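Local coordinates for chitinase A (Pteris ryukyuensis, PDB 4RL3), which probably hydrolyses the glycosidic bonds of chitin through this family 18 catalytic domain, one piece of a longer protein that also carries LysM sequence, at residues Glu6-Leu11 with Phe28-Ala33; Asp120-His125 with Ser155-Asp160; Lys212-Phe217 with Thr241-Phe246. All coordinates share one frame; numbering follows the deposited sequence.

Contact 1 of 3, residues Glu6-Leu11 with Phe28-Ala33; sequences EYIGAL and FHFILA. With EDO (1,2-ethanediol), chain C.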
ATOM      1  N   GLU A   6      -7.599  -0.399   0.028  1.00  4.70           N
ATOM      2  CA  GLU A   6      -7.779  -1.284   1.175  1.00  4.81           C
ATOM      3  C   GLU A   6      -6.703  -2.369   1.143  1.00  4.66           C
ATOM      4  O   GLU A   6      -6.714  -3.232   0.257  1.00  4.63           O
ATOM      5  CB  GLU A   6      -9.171  -1.934   1.108  1.00  4.94           C
ATOM      6  CG  GLU A   6      -9.545  -2.820   2.296  1.00  5.05           C
ATOM      7  CD  GLU A   6     -10.124  -2.059   3.471  1.00  5.20           C
ATOM      8  OE1 GLU A   6     -10.144  -0.814   3.451  1.00  5.10           O
ATOM      9  OE2 GLU A   6     -10.548  -2.736   4.430  1.00  5.34           O
ATOM     10  N   TYR A   7      -5.783  -2.343   2.107  1.00  4.53           N
ATOM     11  CA  TYR A   7      -4.857  -3.467   2.283  1.00  4.53           C
ATOM     12  C   TYR A   7      -5.614  -4.695   2.768  1.00  4.55           C
ATOM     13  O   TYR A   7      -6.567  -4.576   3.556  1.00  4.63           O
ATOM     14  CB  TYR A   7      -3.732  -3.134   3.270  1.00  4.46           C
ATOM     15  CG  TYR A   7      -2.667  -2.196   2.731  1.00  4.36           C
ATOM     16  CD1 TYR A   7      -2.846  -0.809   2.745  1.00  4.35           C
ATOM     17  CD2 TYR A   7      -1.477  -2.691   2.215  1.00  4.36           C
ATOM     18  CE1 TYR A   7      -1.876   0.042   2.265  1.00  4.29           C
ATOM     19  CE2 TYR A   7      -0.491  -1.836   1.737  1.00  4.25           C
ATOM     20  CZ  TYR A   7      -0.699  -0.470   1.757  1.00  4.28           C
ATOM     21  OH  TYR A   7       0.256   0.403   1.279  1.00  4.22           O
ATOM     22  N   ILE A   8      -5.209  -5.871   2.288  1.00  4.63           N
ATOM     23  CA  ILE A   8      -5.866  -7.115   2.669  1.00  4.70           C
ATOM     24  C   ILE A   8      -4.968  -8.339   2.517  1.00  4.79           C
ATOM     25  O   ILE A   8      -4.232  -8.462   1.539  1.00  4.51           O
ATOM     26  CB  ILE A   8      -7.159  -7.307   1.839  1.00  4.75           C
ATOM     27  CG1 ILE A   8      -7.923  -8.579   2.251  1.00  4.81           C
ATOM     28  CG2 ILE A   8      -6.871  -7.328   0.340  1.00  4.78           C
ATOM     29  CD1 ILE A   8      -9.343  -8.603   1.758  1.00  4.86           C
ATOM     30  N   GLY A   9      -5.048  -9.240   3.497  1.00  4.96           N
ATOM     31  CA  GLY A   9      -4.560 -10.611   3.342  1.00  5.20           C
ATOM     32  C   GLY A   9      -3.409 -11.096   4.196  1.00  5.45           C
ATOM     33  O   GLY A   9      -3.106 -12.279   4.162  1.00  5.60           O
ATOM     34  N   ALA A  10      -2.779 -10.211   4.970  1.00  5.88           N
ATOM     35  CA  ALA A  10      -1.526 -10.554   5.642  1.00  6.16           C
ATOM     36  C   ALA A  10      -1.703 -11.347   6.926  1.00  6.52           C
ATOM     37  O   ALA A  10      -0.760 -12.005   7.361  1.00  6.72           O
ATOM     38  CB  ALA A  10      -0.714  -9.304   5.924  1.00  6.24           C
ATOM     39  N   LEU A  11      -2.875 -11.277   7.547  1.00  6.87           N
ATOM     40  CA  LEU A  11      -3.059 -11.943   8.848  1.00  7.20           C
ATOM     41  C   LEU A  11      -3.496 -13.399   8.748  1.00  7.56           C
ATOM     42  O   LEU A  11      -3.461 -14.115   9.759  1.00  8.13           O
ATOM     43  CB  LEU A  11      -4.057 -11.186   9.728  1.00  7.20           C
ATOM     44  CG  LEU A  11      -3.725  -9.726  10.030  1.00  7.34           C
ATOM     45  CD1 LEU A  11      -4.639  -9.224  11.138  1.00  7.39           C
ATOM     46  CD2 LEU A  11      -2.272  -9.523  10.432  1.00  7.55           C
ATOM     47  N   PHE A  28     -11.495   2.084  -6.832  1.00  6.20           N
ATOM     48  CA  PHE A  28     -11.293   1.179  -5.703  1.00  5.83           C
ATOM     49  C   PHE A  28     -10.111   0.256  -5.933  1.00  5.55           C
ATOM     50  O   PHE A  28     -10.078  -0.489  -6.915  1.00  5.56           O
ATOM     51  CB  PHE A  28     -12.557   0.328  -5.488  1.00  5.66           C
ATOM     52  CG  PHE A  28     -12.564  -0.417  -4.181  1.00  5.51           C
ATOM     53  CD1 PHE A  28     -11.705  -1.486  -3.970  1.00  5.46           C
ATOM     54  CD2 PHE A  28     -13.401  -0.026  -3.148  1.00  5.48           C
ATOM     55  CE1 PHE A  28     -11.699  -2.160  -2.766  1.00  5.46           C
ATOM     56  CE2 PHE A  28     -13.393  -0.692  -1.941  1.00  5.42           C
ATOM     57  CZ  PHE A  28     -12.542  -1.762  -1.748  1.00  5.44           C
ATOM     58  N   HIS A  29      -9.138   0.294  -5.029  1.00  5.37           N
ATOM     59  CA  HIS A  29      -8.000  -0.619  -5.089  1.00  5.19           C
ATOM     60  C   HIS A  29      -7.932  -1.512  -3.863  1.00  5.08           C
ATOM     61  O   HIS A  29      -7.836  -1.009  -2.741  1.00  5.25           O
ATOM     62  CB  HIS A  29      -6.673   0.143  -5.165  1.00  5.23           C
ATOM     63  CG  HIS A  29      -6.548   1.058  -6.346  1.00  5.30           C
ATOM     64  ND1 HIS A  29      -5.559   2.014  -6.443  1.00  5.39           N
ATOM     65  CD2 HIS A  29      -7.265   1.150  -7.494  1.00  5.30           C
ATOM     66  CE1 HIS A  29      -5.687   2.671  -7.581  1.00  5.39           C
ATOM     67  NE2 HIS A  29      -6.709   2.161  -8.240  1.00  5.44           N
ATOM     68  N   PHE A  30      -7.966  -2.831  -4.061  1.00  4.83           N
ATOM     69  CA  PHE A  30      -7.469  -3.734  -3.028  1.00  4.66           C
ATOM     70  C   PHE A  30      -5.949  -3.818  -3.174  1.00  4.51           C
ATOM     71  O   PHE A  30      -5.424  -3.794  -4.286  1.00  4.66           O
ATOM     72  CB  PHE A  30      -8.049  -5.141  -3.170  1.00  4.57           C
ATOM     73  CG  PHE A  30      -9.498  -5.257  -2.805  1.00  4.55           C
ATOM     74  CD1 PHE A  30      -9.892  -5.229  -1.478  1.00  4.59           C
ATOM     75  CD2 PHE A  30     -10.467  -5.437  -3.784  1.00  4.60           C
ATOM     76  CE1 PHE A  30     -11.218  -5.358  -1.133  1.00  4.54           C
ATOM     77  CE2 PHE A  30     -11.804  -5.562  -3.438  1.00  4.55           C
ATOM     78  CZ  PHE A  30     -12.176  -5.523  -2.116  1.00  4.59           C
ATOM     79  N   ILE A  31      -5.256  -3.938  -2.046  1.00  4.41           N
ATOM     80  CA  ILE A  31      -3.813  -4.161  -2.048  1.00  4.35           C
ATOM     81  C   ILE A  31      -3.491  -5.409  -1.234  1.00  4.45           C
ATOM     82  O   ILE A  31      -3.544  -5.394  -0.002  1.00  4.45           O
ATOM     83  CB  ILE A  31      -3.037  -2.955  -1.497  1.00  4.29           C
ATOM     84  CG1 ILE A  31      -3.479  -1.659  -2.174  1.00  4.26           C
ATOM     85  CG2 ILE A  31      -1.536  -3.173  -1.710  1.00  4.29           C
ATOM     86  CD1 ILE A  31      -2.852  -0.431  -1.567  1.00  4.24           C
ATOM     87  N   LEU A  32      -3.176  -6.488  -1.937  1.00  4.52           N
ATOM     88  CA  LEU A  32      -2.765  -7.735  -1.308  1.00  4.57           C
ATOM     89  C   LEU A  32      -1.486  -7.524  -0.525  1.00  4.64           C
ATOM     90  O   LEU A  32      -0.513  -6.980  -1.059  1.00  4.87           O
ATOM     91  CB  LEU A  32      -2.558  -8.824  -2.376  1.00  4.61           C
ATOM     92  CG  LEU A  32      -3.848  -9.335  -3.006  1.00  4.65           C
ATOM     93  CD1 LEU A  32      -3.589 -10.124  -4.290  1.00  4.70           C
ATOM     94  CD2 LEU A  32      -4.632 -10.159  -1.998  1.00  4.64           C
ATOM     95  N   ALA A  33      -1.484  -7.977   0.727  1.00  4.66           N
ATOM     96  CA  ALA A  33      -0.338  -7.805   1.612  1.00  4.65           C
ATOM     97  C   ALA A  33       0.058  -9.190   2.136  1.00  4.75           C
ATOM     98  O   ALA A  33      -0.755  -9.805   2.803  1.00  4.78           O
ATOM     99  CB  ALA A  33      -0.713  -6.870   2.758  1.00  4.71           C
TER
HETATM  100  C1  EDO C 401      -2.557  -6.380   6.311  1.00 10.32           C
HETATM  101  O1  EDO C 401      -3.336  -7.296   5.518  1.00  9.69           O
HETATM  102  C2  EDO C 401      -2.467  -6.825   7.773  1.00 10.33           C
HETATM  103  O2  EDO C 401      -3.724  -6.701   8.430  1.00 10.94           O
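Y7 carries its CG anti to the carbonyl carbon (chi1 -74°), and I31 sets its CG1 the same way (chi1 -50°); their pairing on one face of neighbouring parallel strands puts the side chains side by side, and these torsions bring the methyl I31 CD1 over one face of the Y7 ring, offset toward the rim, in a CH-pi contact 4.1 Å from the ring centroid. I31 CG2 adds a touch to Y7 CE2 at 3.8 Å, while A33 CB meets the edge of the same ring. The opposite face of the sheet holds E6, I8, F30 and L32, where I8 CG2 packs on F30 CD1 at 4.1 Å. Backbone bonds fix this pairing: E6 O accepts I31 N at 2.8 Å, and I31 O accepts I8 N at 2.9 Å. Past I8 the chain turns at G9, whose positive phi (116°) suits glycine, and A10 N donates to O1 of the ethanediol at 3.0 Å. That diol, probably from the crystallisation liquor, also bonds to S249 and D251. I31 over its face and A33 at its edge should hinder the Y7 ring from turning, while D120 and N181, hydrogen-bonded to OH, keep the side chain from swinging and fix the hydroxyl.

Contact 2 of 3, residues Asp120-His125 with Ser155-Asp160; sequences DIDYEH and SIAPFD
D120 and S155 meet through a short hydrogen bond, S155 OG donating to D120 OD1 at 2.7 Å. The hydroxyl meets the carboxylate on its anti side, 17° out of its plane, OG standing between the S155 backbone N and carbonyl carbon (chi1 58°). Beside it the main chains are joined by I121 N to S155 O at 2.8 Å and, just past strand 153-156, by A157 N to I121 O at 2.9 Å. A157 CB lies 3.6 Å from D122 OD1, and a water donates to both Y123 O and A157 O where the two segments diverge. E124 CB packs on F159 CE1 at 4.0 Å, with carboxylate and ring planes 72° apart. D120, D122 and E124 are the last three acids of the DxxDxDxE signature of family 18, whose glutamate is generally the acid catalyst; an acetate ion, probably from the crystallisation liquor, comes within about 3 Å of the D122 side chain, nearest atoms. Behind these, D120 OD2 bonds to S78 and S155 OG also to R5. Outward, I121 CB touches I156 CG2 at 4.1 Å. There helix 131-147, the beta-alpha-beta crossover between strands 118-123 and 153-156, and helix 163-173 cover the sheet, Y166 touching both isoleucines.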
ATOM      1  N   ASP A 120       2.857  -1.927  -4.723  1.00  4.30           N
ATOM      2  CA  ASP A 120       3.022  -0.953  -3.658  1.00  4.27           C
ATOM      3  C   ASP A 120       4.308  -1.321  -2.922  1.00  4.33           C
ATOM      4  O   ASP A 120       4.523  -2.490  -2.597  1.00  4.40           O
ATOM      5  CB  ASP A 120       1.822  -1.041  -2.704  1.00  4.24           C
ATOM      6  CG  ASP A 120       1.974  -0.168  -1.483  1.00  4.23           C
ATOM      7  OD1 ASP A 120       1.999   1.069  -1.646  1.00  4.24           O
ATOM      8  OD2 ASP A 120       2.047  -0.705  -0.362  1.00  4.20           O
ATOM      9  N   ILE A 121       5.148  -0.324  -2.660  1.00  4.40           N
ATOM     10  CA  ILE A 121       6.435  -0.543  -1.999  1.00  4.48           C
ATOM     11  C   ILE A 121       6.311  -0.262  -0.501  1.00  4.69           C
ATOM     12  O   ILE A 121       6.086   0.878  -0.092  1.00  4.82           O
ATOM     13  CB  ILE A 121       7.534   0.358  -2.603  1.00  4.43           C
ATOM     14  CG1 ILE A 121       7.496   0.356  -4.137  1.00  4.38           C
ATOM     15  CG2 ILE A 121       8.908  -0.076  -2.080  1.00  4.41           C
ATOM     16  CD1 ILE A 121       7.645  -0.990  -4.825  1.00  4.38           C
ATOM     17  N   ASP A 122       6.490  -1.301   0.316  1.00  4.87           N
ATOM     18  CA  ASP A 122       6.251  -1.197   1.762  1.00  5.20           C
ATOM     19  C   ASP A 122       7.375  -1.854   2.558  1.00  5.31           C
ATOM     20  O   ASP A 122       7.128  -2.489   3.581  1.00  5.26           O
ATOM     21  CB  ASP A 122       4.893  -1.809   2.123  1.00  5.28           C
ATOM     22  CG  ASP A 122       4.454  -1.506   3.552  1.00  5.48           C
ATOM     23  OD1 ASP A 122       4.808  -0.419   4.077  1.00  5.42           O
ATOM     24  OD2 ASP A 122       3.726  -2.363   4.133  1.00  5.86           O
ATOM     25  N   TYR A 123       8.611  -1.684   2.094  1.00  5.54           N
ATOM     26  CA  TYR A 123       9.754  -2.040   2.924  1.00  5.77           C
ATOM     27  C   TYR A 123       9.961  -1.011   4.014  1.00  6.29           C
ATOM     28  O   TYR A 123       9.726   0.182   3.803  1.00  6.02           O
ATOM     29  CB  TYR A 123      11.020  -2.136   2.090  1.00  5.71           C
ATOM     30  CG  TYR A 123      11.072  -3.338   1.184  1.00  5.70           C
ATOM     31  CD1 TYR A 123      11.489  -4.570   1.662  1.00  5.69           C
ATOM     32  CD2 TYR A 123      10.735  -3.231  -0.161  1.00  5.76           C
ATOM     33  CE1 TYR A 123      11.570  -5.668   0.820  1.00  5.80           C
ATOM     34  CE2 TYR A 123      10.788  -4.322  -1.009  1.00  5.76           C
ATOM     35  CZ  TYR A 123      11.202  -5.542  -0.516  1.00  5.85           C
ATOM     36  OH  TYR A 123      11.273  -6.613  -1.387  1.00  5.91           O
ATOM     37  N   GLU A 124      10.416  -1.464   5.182  1.00  7.09           N
ATOM     38  CA  GLU A 124      10.701  -0.528   6.275  1.00  7.93           C
ATOM     39  C   GLU A 124      12.005  -0.764   7.025  1.00  8.08           C
ATOM     40  O   GLU A 124      12.351   0.020   7.899  1.00  8.52           O
ATOM     41  CB  GLU A 124       9.545  -0.526   7.272  1.00  8.83           C
ATOM     42  CG  GLU A 124       9.460  -1.774   8.125  1.00  9.51           C
ATOM     43  CD  GLU A 124       8.459  -1.626   9.256  1.00 10.24           C
ATOM     44  OE1 GLU A 124       7.389  -2.248   9.152  1.00 10.78           O
ATOM     45  OE2 GLU A 124       8.728  -0.880  10.231  1.00 11.75           O
ATOM     46  N   HIS A 125      12.714  -1.839   6.705  1.00  8.04           N
ATOM     47  CA  HIS A 125      13.970  -2.170   7.386  1.00  7.98           C
ATOM     48  C   HIS A 125      15.109  -2.083   6.399  1.00  8.19           C
ATOM     49  O   HIS A 125      15.126  -2.792   5.392  1.00  7.82           O
ATOM     50  CB  HIS A 125      13.904  -3.565   7.989  1.00  8.12           C
ATOM     51  CG  HIS A 125      12.749  -3.756   8.911  1.00  8.21           C
ATOM     52  ND1 HIS A 125      12.702  -3.187  10.162  1.00  8.65           N
ATOM     53  CD2 HIS A 125      11.587  -4.432   8.759  1.00  8.41           C
ATOM     54  CE1 HIS A 125      11.561  -3.506  10.743  1.00  8.52           C
ATOM     55  NE2 HIS A 125      10.869  -4.263   9.915  1.00  8.51           N
ATOM     56  N   SER A 155       2.767   2.528  -6.265  1.00  4.42           N
ATOM     57  CA  SER A 155       2.691   3.342  -5.061  1.00  4.31           C
ATOM     58  C   SER A 155       3.797   3.003  -4.087  1.00  4.27           C
ATOM     59  O   SER A 155       4.451   1.963  -4.193  1.00  4.18           O
ATOM     60  CB  SER A 155       1.337   3.183  -4.361  1.00  4.26           C
ATOM     61  OG  SER A 155       1.060   1.828  -4.011  1.00  4.21           O
ATOM     62  N   ILE A 156       4.005   3.929  -3.157  1.00  4.25           N
ATOM     63  CA  ILE A 156       4.941   3.746  -2.056  1.00  4.24           C
ATOM     64  C   ILE A 156       4.166   3.957  -0.769  1.00  4.27           C
ATOM     65  O   ILE A 156       3.181   4.690  -0.764  1.00  4.15           O
ATOM     66  CB  ILE A 156       6.157   4.701  -2.149  1.00  4.27           C
ATOM     67  CG1 ILE A 156       5.726   6.161  -2.269  1.00  4.29           C
ATOM     68  CG2 ILE A 156       7.020   4.318  -3.343  1.00  4.28           C
ATOM     69  CD1 ILE A 156       6.859   7.134  -2.045  1.00  4.32           C
ATOM     70  N   ALA A 157       4.621   3.327   0.315  1.00  4.39           N
ATOM     71  CA  ALA A 157       3.916   3.390   1.605  1.00  4.56           C
ATOM     72  C   ALA A 157       4.820   3.900   2.746  1.00  4.76           C
ATOM     73  O   ALA A 157       5.145   3.157   3.668  1.00  4.88           O
ATOM     74  CB  ALA A 157       3.330   2.018   1.937  1.00  4.60           C
ATOM     75  N   PRO A 158       5.228   5.175   2.683  1.00  4.94           N
ATOM     76  CA  PRO A 158       6.194   5.672   3.661  1.00  5.09           C
ATOM     77  C   PRO A 158       5.586   6.112   4.980  1.00  5.34           C
ATOM     78  O   PRO A 158       4.373   6.257   5.103  1.00  5.12           O
ATOM     79  CB  PRO A 158       6.792   6.883   2.963  1.00  5.08           C
ATOM     80  CG  PRO A 158       5.667   7.403   2.129  1.00  5.05           C
ATOM     81  CD  PRO A 158       4.951   6.173   1.640  1.00  4.98           C
ATOM     82  N   PHE A 159       6.463   6.333   5.951  1.00  5.78           N
ATOM     83  CA  PHE A 159       6.134   7.029   7.191  1.00  6.12           C
ATOM     84  C   PHE A 159       7.411   7.755   7.615  1.00  6.13           C
ATOM     85  O   PHE A 159       8.445   7.626   6.952  1.00  5.83           O
ATOM     86  CB  PHE A 159       5.600   6.065   8.273  1.00  6.41           C
ATOM     87  CG  PHE A 159       6.567   4.988   8.674  1.00  6.81           C
ATOM     88  CD1 PHE A 159       6.735   3.842   7.899  1.00  7.17           C
ATOM     89  CD2 PHE A 159       7.304   5.118   9.834  1.00  7.24           C
ATOM     90  CE1 PHE A 159       7.640   2.855   8.291  1.00  7.42           C
ATOM     91  CE2 PHE A 159       8.207   4.139  10.226  1.00  7.51           C
ATOM     92  CZ  PHE A 159       8.374   3.012   9.450  1.00  7.60           C
ATOM     93  N   ASP A 160       7.365   8.536   8.686  1.00  6.33           N
ATOM     94  CA  ASP A 160       8.489   9.444   8.956  1.00  6.75           C
ATOM     95  C   ASP A 160       9.807   8.721   9.213  1.00  6.85           C
ATOM     96  O   ASP A 160      10.868   9.194   8.802  1.00  6.88           O
ATOM     97  CB  ASP A 160       8.169  10.386  10.118  1.00  6.93           C
ATOM     98  CG  ASP A 160       7.137  11.453   9.748  1.00  7.20           C
ATOM     99  OD1 ASP A 160       6.902  11.705   8.547  1.00  7.27           O
ATOM    100  OD2 ASP A 160       6.576  12.059  10.687  1.00  8.11           O
TER
HETATM  101  O   HOH W   1       7.417   1.898   4.924  1.00 13.59           O

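Contact 3 of 3, residues Lys212-Phe217 with Thr241-Phe246; sequences KVLASF and TLPGIF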
ATOM      1  N   LYS A 212      -0.667  13.512  -5.006  1.00  5.22           N
ATOM      2  CA  LYS A 212      -0.573  12.057  -5.014  1.00  5.26           C
ATOM      3  C   LYS A 212      -0.636  11.459  -3.614  1.00  5.15           C
ATOM      4  O   LYS A 212      -0.524  10.247  -3.450  1.00  5.13           O
ATOM      5  CB  LYS A 212       0.743  11.641  -5.676  1.00  5.51           C
ATOM      6  CG  LYS A 212       0.821  11.992  -7.147  1.00  5.65           C
ATOM      7  CD  LYS A 212       2.137  11.542  -7.757  1.00  5.89           C
ATOM      8  CE  LYS A 212       2.085  11.549  -9.274  1.00  6.16           C
ATOM      9  NZ  LYS A 212       3.433  11.346  -9.856  1.00  6.40           N
ATOM     10  N   VAL A 213      -0.790  12.291  -2.593  1.00  5.04           N
ATOM     11  CA  VAL A 213      -0.628  11.822  -1.222  1.00  5.04           C
ATOM     12  C   VAL A 213      -1.993  11.505  -0.600  1.00  5.02           C
ATOM     13  O   VAL A 213      -2.800  12.392  -0.355  1.00  4.97           O
ATOM     14  CB  VAL A 213       0.162  12.833  -0.356  1.00  5.07           C
ATOM     15  CG1 VAL A 213       0.381  12.272   1.040  1.00  5.14           C
ATOM     16  CG2 VAL A 213       1.502  13.157  -1.013  1.00  5.12           C
ATOM     17  N   LEU A 214      -2.239  10.219  -0.358  1.00  5.08           N
ATOM     18  CA  LEU A 214      -3.505   9.772   0.233  1.00  5.20           C
ATOM     19  C   LEU A 214      -3.501   9.913   1.748  1.00  5.06           C
ATOM     20  O   LEU A 214      -2.484   9.698   2.391  1.00  5.07           O
ATOM     21  CB  LEU A 214      -3.783   8.316  -0.143  1.00  5.44           C
ATOM     22  CG  LEU A 214      -3.769   8.007  -1.640  1.00  5.73           C
ATOM     23  CD1 LEU A 214      -3.955   6.519  -1.838  1.00  5.99           C
ATOM     24  CD2 LEU A 214      -4.823   8.800  -2.386  1.00  5.90           C
ATOM     25  N   ALA A 215      -4.650  10.285   2.313  1.00  4.81           N
ATOM     26  CA  ALA A 215      -4.846  10.222   3.746  1.00  4.86           C
ATOM     27  C   ALA A 215      -5.096   8.784   4.127  1.00  4.78           C
ATOM     28  O   ALA A 215      -5.427   7.960   3.275  1.00  4.78           O
ATOM     29  CB  ALA A 215      -6.026  11.085   4.160  1.00  4.88           C
ATOM     30  N   SER A 216      -4.935   8.471   5.405  1.00  4.86           N
ATOM     31  CA  SER A 216      -5.120   7.107   5.880  1.00  5.06           C
ATOM     32  C   SER A 216      -5.386   7.008   7.371  1.00  5.33           C
ATOM     33  O   SER A 216      -5.131   7.945   8.153  1.00  5.51           O
ATOM     34  CB  SER A 216      -3.909   6.240   5.537  1.00  5.04           C
ATOM     35  OG  SER A 216      -2.731   6.760   6.123  1.00  4.89           O
ATOM     36  N   PHE A 217      -5.915   5.851   7.743  1.00  5.55           N
ATOM     37  CA  PHE A 217      -6.060   5.455   9.126  1.00  5.74           C
ATOM     38  C   PHE A 217      -6.006   3.941   9.256  1.00  6.01           C
ATOM     39  O   PHE A 217      -6.102   3.222   8.265  1.00  5.87           O
ATOM     40  CB  PHE A 217      -7.338   6.047   9.763  1.00  5.83           C
ATOM     41  CG  PHE A 217      -8.628   5.707   9.047  1.00  5.83           C
ATOM     42  CD1 PHE A 217      -9.299   4.527   9.318  1.00  5.88           C
ATOM     43  CD2 PHE A 217      -9.185   6.590   8.132  1.00  5.89           C
ATOM     44  CE1 PHE A 217     -10.494   4.221   8.680  1.00  5.96           C
ATOM     45  CE2 PHE A 217     -10.377   6.298   7.494  1.00  6.01           C
ATOM     46  CZ  PHE A 217     -11.025   5.099   7.770  1.00  5.95           C
ATOM     47  N   THR A 241      -8.201  19.455  -1.983  1.00 10.11           N
ATOM     48  CA  THR A 241      -6.851  18.897  -1.860  1.00  9.86           C
ATOM     49  C   THR A 241      -6.846  17.530  -1.156  1.00  9.56           C
ATOM     50  O   THR A 241      -6.028  17.276  -0.285  1.00  9.36           O
ATOM     51  CB  THR A 241      -5.910  19.888  -1.131  1.00  9.81           C
ATOM     52  OG1 THR A 241      -6.378  20.119   0.205  1.00  9.82           O
ATOM     53  CG2 THR A 241      -5.861  21.214  -1.863  1.00 10.04           C
ATOM     54  N   LEU A 242      -7.755  16.636  -1.544  1.00  9.30           N
ATOM     55  CA  LEU A 242      -7.768  15.257  -1.014  1.00  8.90           C
ATOM     56  C   LEU A 242      -7.869  14.302  -2.198  1.00  8.57           C
ATOM     57  O   LEU A 242      -8.942  14.164  -2.772  1.00  8.76           O
ATOM     58  CB  LEU A 242      -8.945  15.019  -0.052  1.00  9.13           C
ATOM     59  CG  LEU A 242      -9.051  13.593   0.545  1.00  9.31           C
ATOM     60  CD1 LEU A 242      -7.855  13.299   1.437  1.00  9.49           C
ATOM     61  CD2 LEU A 242     -10.362  13.395   1.303  1.00  9.47           C
ATOM     62  N   PRO A 243      -6.751  13.666  -2.596  1.00  7.77           N
ATOM     63  CA  PRO A 243      -6.849  12.767  -3.752  1.00  7.36           C
ATOM     64  C   PRO A 243      -7.504  11.426  -3.435  1.00  6.73           C
ATOM     65  O   PRO A 243      -7.962  10.726  -4.347  1.00  6.83           O
ATOM     66  CB  PRO A 243      -5.392  12.551  -4.167  1.00  7.50           C
ATOM     67  CG  PRO A 243      -4.598  12.864  -2.950  1.00  7.69           C
ATOM     68  CD  PRO A 243      -5.353  13.905  -2.183  1.00  7.79           C
ATOM     69  N   GLY A 244      -7.529  11.062  -2.158  1.00  6.01           N
ATOM     70  CA  GLY A 244      -8.064   9.771  -1.769  1.00  5.63           C
ATOM     71  C   GLY A 244      -7.700   9.392  -0.353  1.00  5.19           C
ATOM     72  O   GLY A 244      -7.042  10.160   0.366  1.00  5.05           O
ATOM     73  N   ILE A 245      -8.137   8.199   0.028  1.00  4.93           N
ATOM     74  CA  ILE A 245      -7.954   7.657   1.366  1.00  4.74           C
ATOM     75  C   ILE A 245      -7.608   6.179   1.243  1.00  4.68           C
ATOM     76  O   ILE A 245      -8.168   5.486   0.395  1.00  4.56           O
ATOM     77  CB  ILE A 245      -9.257   7.773   2.204  1.00  4.83           C
ATOM     78  CG1 ILE A 245      -9.660   9.238   2.385  1.00  4.81           C
ATOM     79  CG2 ILE A 245      -9.102   7.112   3.562  1.00  4.86           C
ATOM     80  CD1 ILE A 245     -11.036   9.426   2.970  1.00  4.86           C
ATOM     81  N   PHE A 246      -6.702   5.685   2.088  1.00  4.54           N
ATOM     82  CA  PHE A 246      -6.549   4.234   2.238  1.00  4.54           C
ATOM     83  C   PHE A 246      -6.638   3.789   3.695  1.00  4.61           C
ATOM     84  O   PHE A 246      -6.405   4.573   4.615  1.00  4.52           O
ATOM     85  CB  PHE A 246      -5.268   3.705   1.572  1.00  4.54           C
ATOM     86  CG  PHE A 246      -4.000   3.981   2.341  1.00  4.48           C
ATOM     87  CD1 PHE A 246      -3.325   5.176   2.193  1.00  4.48           C
ATOM     88  CD2 PHE A 246      -3.477   3.025   3.208  1.00  4.48           C
ATOM     89  CE1 PHE A 246      -2.151   5.422   2.892  1.00  4.49           C
ATOM     90  CE2 PHE A 246      -2.314   3.269   3.918  1.00  4.52           C
ATOM     91  CZ  PHE A 246      -1.647   4.467   3.763  1.00  4.49           C
TER
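A215 and F246 are tied by the shortest of the polar links here, F246 N to A215 O at 2.9 Å, with the donor in the carbonyl plane. A215 N bonds back to G244 O at 3.1 Å, and a weak third bond runs from F217 N to F246 O. The hydroxyl of S216 looks elsewhere, to the backbone of F182 and F184, which fixes the rotation of that side chain. Strands 215-218 and 244-248 are parallel, 25° apart over these short segments, and helix 226-238 connects them as a beta-alpha-beta unit of the TIM barrel. On the face toward the barrel interior, chi1 of F246 (76°) brings its ring across to S216. S216 CB then sits over one ring face, 3.4 Å from the centroid, and L214 CB meets the ring edge at CD1, 3.9 Å away. An alanine in place of F246 takes away the ring that S216 CB and L214 CB pack on and would probably open a gap on the inner face of the sheet. Earlier along the two segments the fit is tight: L214 CD2 presses on G244 CA at 3.4 Å, and any CB on that glycine would clash with the methyl. P243 CG approaches V213 O at 3.2 Å. On the outer face A215 CB touches L242 CD1 at 4.0 Å, and F217 CE2 meets I245 CG2, all beneath helices 226-238 and 261-271.

The three contacts follow in series along the chain on the curled sheet of the TIM barrel: contact 1 pairs its first two parallel strands, contact 2 strands 118-123 and 153-156, contact 3 strands 215-218 and 244-248. Their centres stand 14 to 16 Å apart. Strand 3-8 pairs with 244-248, bringing Y7 CE1 of contact 1 within 3.5 Å of F246 CD2. Y7 OH is 2.7 Å from D120 OD2, a probable hydrogen bond to contact 2. Contacts 2 and 3 stay about 6 Å apart at nearest atoms. Y7 and D122 each come within about 3 Å of bound acetate, probably from the crystallisation liquor, consistent with a pocket at this end of the barrel where substrate might bind.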